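Local coordinates for protein GH62 arabinofuranosidase (Podospora anserina, PDB 4N4B) that probably cleaves terminal alpha-L-arabinofuranosyl side groups from xylan in plant biomass, using a five-bladed beta-propeller that holds a calcium ion, at residues D49-I53 with A104-F108; A217-Y221 with H285-R290. One frame throughout, in Å; residues are numbered along the deposited sequence.

Interaction 1 (D49-I53 with A104-F108); sequences DPTII and APQVF
Thr51 and Val107 join the innermost strands of two successive blades of the five-bladed beta-propeller. The strand axes run nearly parallel, 10° apart, and approach to 5.9 Å; the contact rests on side chains and one water instead of a continuous sheet, since each strand pairs within its own blade, 46-55 with 58-67 and 103-110 with 115-121. Thr51 does most of the bridging. With chi1 at -178° its OG1 stands anti to the backbone N and points toward the neighbouring strand, where Val107 N donates to OG1 at 3.0 Å in a nearly straight bond (164°). The same rotation leaves the methyl CG2 between Thr51 N and its carbonyl carbon, and there it packs against Pro105, 4.0 Å from CG. Val107 CG1 lies 3.6 Å from Thr51 OG1, and Ile53 meets the same methyl through CG2 at 4.1 Å, the two branched side chains crossing at about a right angle. At the opposite end of the segments Asp49 sets CB 4.0 Å from Ala104 CA, while its carboxylate is engaged by Ser64 through OD2; Ser64 OG also takes a hydrogen bond from Ala104 N, tying both segments to one hydroxyl. Beside this pair, water 1 spends both protons on backbone carbonyls, bonding at 2.7 Å to each of Asp49 O and Pro105 O.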
loop_
_atom_site.group_PDB
_atom_site.type_symbol
_atom_site.label_atom_id
_atom_site.label_comp_id
_atom_site.label_asym_id
_atom_site.label_seq_id
_atom_site.Cartn_x
_atom_site.Cartn_y
_atom_site.Cartn_z
ATOM N N ASP A 49 -5.489 4.054 -2.090
ATOM C CA ASP A 49 -4.543 2.942 -1.905
ATOM C C ASP A 49 -3.248 3.077 -2.767
ATOM O O ASP A 49 -2.862 2.125 -3.473
ATOM C CB ASP A 49 -5.207 1.611 -2.310
ATOM C CG ASP A 49 -6.633 1.402 -1.802
ATOM O OD1 ASP A 49 -6.866 1.819 -0.662
ATOM O OD2 ASP A 49 -7.438 0.812 -2.573
ATOM N N PRO A 50 -2.611 4.229 -2.698
ATOM C CA PRO A 50 -1.469 4.440 -3.659
ATOM C C PRO A 50 -0.247 3.613 -3.396
ATOM O O PRO A 50 0.079 3.249 -2.256
ATOM C CB PRO A 50 -1.165 5.888 -3.479
ATOM C CG PRO A 50 -1.567 6.195 -2.054
ATOM C CD PRO A 50 -2.859 5.446 -1.912
ATOM N N THR A 51 0.429 3.324 -4.496
ATOM C CA THR A 51 1.879 2.895 -4.478
ATOM C C THR A 51 2.605 3.980 -5.186
ATOM O O THR A 51 2.181 4.526 -6.194
ATOM C CB THR A 51 1.991 1.526 -5.155
ATOM O OG1 THR A 51 3.382 1.089 -5.098
ATOM C CG2 THR A 51 1.602 1.462 -6.563
ATOM N N ILE A 52 3.797 4.324 -4.647
ATOM C CA ILE A 52 4.552 5.487 -5.187
ATOM C C ILE A 52 6.044 5.251 -5.084
ATOM O O ILE A 52 6.588 4.913 -4.039
ATOM C CB ILE A 52 4.118 6.767 -4.424
ATOM C CG1 ILE A 52 4.910 7.945 -4.940
ATOM C CG2 ILE A 52 4.198 6.607 -2.929
ATOM C CD1 ILE A 52 4.342 9.279 -4.528
ATOM N N ILE A 53 6.687 5.609 -6.173
ATOM C CA ILE A 53 8.167 5.605 -6.303
ATOM C C ILE A 53 8.561 6.894 -6.950
ATOM O O ILE A 53 7.830 7.602 -7.542
ATOM C CB ILE A 53 8.718 4.348 -7.012
ATOM C CG1 ILE A 53 8.303 4.365 -8.428
ATOM C CG2 ILE A 53 8.345 3.080 -6.314
ATOM C CD1 ILE A 53 8.945 3.274 -9.280
ATOM N N ALA A 104 -5.765 -1.902 -5.293
ATOM C CA ALA A 104 -4.709 -1.781 -4.280
ATOM C C ALA A 104 -3.367 -2.284 -4.778
ATOM O O ALA A 104 -2.875 -3.368 -4.435
ATOM C CB ALA A 104 -5.117 -2.526 -2.976
ATOM N N PRO A 105 -2.756 -1.512 -5.679
ATOM C CA PRO A 105 -1.526 -1.867 -6.365
ATOM C C PRO A 105 -0.272 -1.627 -5.542
ATOM O O PRO A 105 -0.210 -0.810 -4.608
ATOM C CB PRO A 105 -1.548 -1.005 -7.566
ATOM C CG PRO A 105 -2.161 0.265 -7.081
ATOM C CD PRO A 105 -3.225 -0.140 -6.068
ATOM N N GLN A 106 0.797 -2.338 -5.962
ATOM C CA GLN A 106 2.167 -2.195 -5.441
ATOM C C GLN A 106 3.095 -2.316 -6.648
ATOM O O GLN A 106 3.028 -3.300 -7.361
ATOM C CB GLN A 106 2.538 -3.233 -4.384
ATOM C CG GLN A 106 3.920 -3.100 -3.843
ATOM C CD GLN A 106 4.464 -4.409 -3.284
ATOM O OE1 GLN A 106 4.071 -5.506 -3.704
ATOM N NE2 GLN A 106 5.448 -4.264 -2.419
ATOM N N VAL A 107 3.964 -1.306 -6.830
ATOM C CA VAL A 107 4.935 -1.344 -7.928
ATOM C C VAL A 107 6.354 -1.478 -7.460
ATOM O O VAL A 107 6.756 -0.823 -6.528
ATOM C CB VAL A 107 4.765 -0.115 -8.856
ATOM C CG1 VAL A 107 5.205 1.177 -8.241
ATOM C CG2 VAL A 107 5.458 -0.333 -10.218
ATOM N N PHE A 108 7.136 -2.275 -8.181
ATOM C CA PHE A 108 8.591 -2.396 -7.947
ATOM C C PHE A 108 9.237 -2.966 -9.178
ATOM O O PHE A 108 8.636 -3.658 -9.984
ATOM C CB PHE A 108 8.884 -3.265 -6.683
ATOM C CG PHE A 108 8.327 -4.631 -6.751
ATOM C CD1 PHE A 108 9.001 -5.718 -7.243
ATOM C CD2 PHE A 108 7.042 -4.871 -6.231
ATOM C CE1 PHE A 108 8.446 -6.981 -7.295
ATOM C CE2 PHE A 108 6.452 -6.118 -6.321
ATOM C CZ PHE A 108 7.160 -7.161 -6.866
HETATM O O HOH W 1 -1.989 -0.338 -2.636
#

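Interaction 2 (A217-Y221 with H285-R290). With CA (calcium ion), chain B.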
loop_
_atom_site.group_PDB
_atom_site.type_symbol
_atom_site.label_atom_id
_atom_site.label_comp_id
_atom_site.label_asym_id
_atom_site.label_seq_id
_atom_site.Cartn_x
_atom_site.Cartn_y
_atom_site.Cartn_z
ATOM N N ALA A 217 -4.176 -3.184 4.496
ATOM C CA ALA A 217 -3.220 -2.180 3.958
ATOM C C ALA A 217 -1.822 -2.322 4.489
ATOM O O ALA A 217 -1.172 -1.368 4.920
ATOM C CB ALA A 217 -3.792 -0.812 4.163
ATOM N N ALA A 218 -1.325 -3.559 4.589
ATOM C CA ALA A 218 0.041 -3.780 5.072
ATOM C C ALA A 218 1.070 -3.168 4.129
ATOM O O ALA A 218 0.900 -3.170 2.891
ATOM C CB ALA A 218 0.288 -5.244 5.275
ATOM N N CYS A 219 2.153 -2.700 4.741
ATOM C CA CYS A 219 3.422 -2.407 4.082
ATOM C C CYS A 219 4.561 -3.114 4.807
ATOM O O CYS A 219 4.550 -3.120 6.038
ATOM C CB CYS A 219 3.795 -0.928 4.027
ATOM S SG CYS A 219 2.546 0.226 3.362
ATOM N N VAL A 220 5.455 -3.744 4.073
ATOM C CA VAL A 220 6.695 -4.365 4.674
ATOM C C VAL A 220 7.889 -3.784 3.921
ATOM O O VAL A 220 7.975 -3.996 2.709
ATOM C CB VAL A 220 6.633 -5.886 4.643
ATOM C CG1 VAL A 220 7.825 -6.401 5.436
ATOM C CG2 VAL A 220 5.260 -6.351 5.217
ATOM N N TYR A 221 8.749 -3.101 4.647
ATOM C CA TYR A 221 9.913 -2.452 4.069
ATOM C C TYR A 221 11.207 -2.974 4.683
ATOM O O TYR A 221 11.214 -3.354 5.840
ATOM C CB TYR A 221 9.836 -0.970 4.299
ATOM C CG TYR A 221 8.695 -0.241 3.646
ATOM C CD1 TYR A 221 8.689 -0.137 2.298
ATOM C CD2 TYR A 221 7.657 0.278 4.391
ATOM C CE1 TYR A 221 7.683 0.484 1.606
ATOM C CE2 TYR A 221 6.601 0.957 3.706
ATOM C CZ TYR A 221 6.646 1.057 2.344
ATOM O OH TYR A 221 5.643 1.720 1.653
ATOM N N HIS A 285 -4.865 3.829 3.993
ATOM C CA HIS A 285 -4.063 3.098 3.018
ATOM C C HIS A 285 -3.132 3.989 2.196
ATOM O O HIS A 285 -3.545 4.713 1.378
ATOM C CB HIS A 285 -5.002 2.315 2.060
ATOM C CG HIS A 285 -4.339 1.180 1.335
ATOM N ND1 HIS A 285 -4.975 0.006 1.028
ATOM C CD2 HIS A 285 -3.114 1.093 0.776
ATOM C CE1 HIS A 285 -4.139 -0.779 0.378
ATOM N NE2 HIS A 285 -2.995 -0.149 0.227
ATOM N N GLY A 286 -1.843 3.785 2.396
ATOM C CA GLY A 286 -0.822 4.540 1.701
ATOM C C GLY A 286 0.485 3.780 1.530
ATOM O O GLY A 286 0.556 2.625 1.718
ATOM N N GLU A 287 1.523 4.528 1.203
ATOM C CA GLU A 287 2.858 3.952 0.952
ATOM C C GLU A 287 3.911 5.012 1.174
ATOM O O GLU A 287 3.702 6.168 0.852
ATOM C CB GLU A 287 3.007 3.373 -0.442
ATOM C CG GLU A 287 3.000 1.839 -0.562
ATOM C CD GLU A 287 3.395 1.285 -1.921
ATOM O OE1 GLU A 287 4.380 1.877 -2.510
ATOM O OE2 GLU A 287 2.717 0.369 -2.420
ATOM N N ILE A 288 5.094 4.573 1.685
ATOM C CA ILE A 288 6.267 5.443 1.758
ATOM C C ILE A 288 6.852 5.693 0.362
ATOM O O ILE A 288 6.988 4.734 -0.435
ATOM C CB ILE A 288 7.284 4.812 2.726
ATOM C CG1 ILE A 288 6.748 4.720 4.153
ATOM C CG2 ILE A 288 8.648 5.583 2.658
ATOM C CD1 ILE A 288 7.689 4.110 5.204
ATOM N N ILE A 289 7.236 6.913 0.101
ATOM C CA ILE A 289 7.853 7.184 -1.164
ATOM C C ILE A 289 9.221 6.491 -1.228
ATOM O O ILE A 289 10.071 6.759 -0.494
ATOM C CB ILE A 289 8.009 8.686 -1.405
ATOM C CG1 ILE A 289 6.659 9.406 -1.381
ATOM C CG2 ILE A 289 8.636 8.891 -2.762
ATOM C CD1 ILE A 289 6.768 10.887 -1.682
ATOM N N ARG A 290 9.358 5.570 -2.144
ATOM C CA ARG A 290 10.618 4.890 -2.335
ATOM C C ARG A 290 11.402 5.586 -3.439
ATOM O O ARG A 290 10.995 5.758 -4.504
ATOM C CB ARG A 290 10.393 3.404 -2.683
ATOM C CG ARG A 290 10.032 2.554 -1.481
ATOM C CD ARG A 290 9.486 1.206 -1.929
ATOM N NE ARG A 290 8.151 1.219 -2.539
ATOM C CZ ARG A 290 7.836 0.681 -3.687
ATOM N NH1 ARG A 290 8.718 0.105 -4.463
ATOM N NH2 ARG A 290 6.604 0.751 -4.116
HETATM CA CA CA B . -1.099 -0.845 -0.679
HETATM O O HOH W 2 -0.899 0.969 3.434
HETATM O O HOH W 3 -0.292 -0.990 1.244
HETATM O O HOH W 4 6.272 2.234 -0.856
HETATM O O HOH W 5 -0.362 1.217 -0.599
HETATM O O HOH W 6 0.685 -1.323 -1.752
HETATM O O HOH W 1 -1.989 -0.338 -2.636
HETATM O O HOH W 7 -1.816 -2.695 -0.712
#
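Tyr221 and Ala217 reach from the inner strand of the fourth propeller blade to 285-290, which carries the inner strand of the fifth. Apolar evidence comes first: Ala217 CB sits over one face of the imidazole in a CH-pi contact, 3.6 Å from the His285 ring centroid and 19° off the ring normal, while Tyr221 CE2 packs 3.7 Å from Ile288 CD1 and Arg290 CD lies at the edge of the tyrosine ring. Among direct polar contacts, Ile288 N donates to Tyr221 OH at 2.9 Å, with some bend (148°). Within 285-290, Arg290 NH2 forms a salt bridge with Glu287 OE1 at 3.0 Å, nearly in the guanidinium plane, and also serves Val107 O. Water completes the interface. Water 2 joins Ala217 O to Gly286 N, and water 4 accepts from Tyr221 OH and Arg290 NE while donating to Glu287 OE1 and Ile288 O, four bonds that hold it at the tyrosine ring edge. Metal binding closes the account: waters 1, 3, 5, 6 and 7 surround the calcium ion, Ala218 O and Gly286 O accept from waters 3 and 5, water 6 lies 2.7 Å from Glu287 OE2, and the protein ligand is His285 NE2, 2.2 Å from the metal.

From the N terminus, interaction 1 comes first, closing a loop of 50 residues that holds the rest of the first blade and docks it on the second. Interaction 2 follows after the third blade, closing 63 residues that hold the rest of the fourth blade and strand 272-274 of the fifth. The loops are in series, neither nested nor crossed, yet their centres lie 8 Å apart because all four segments face the propeller axis. They also touch: the Arg290 bond to Val107 O and the approach of the Glu287 carboxylate to Thr51 OG1 join the last blade to the first two. Water 1, a calcium ligand, links the metal bound by 285-290 to interaction 1.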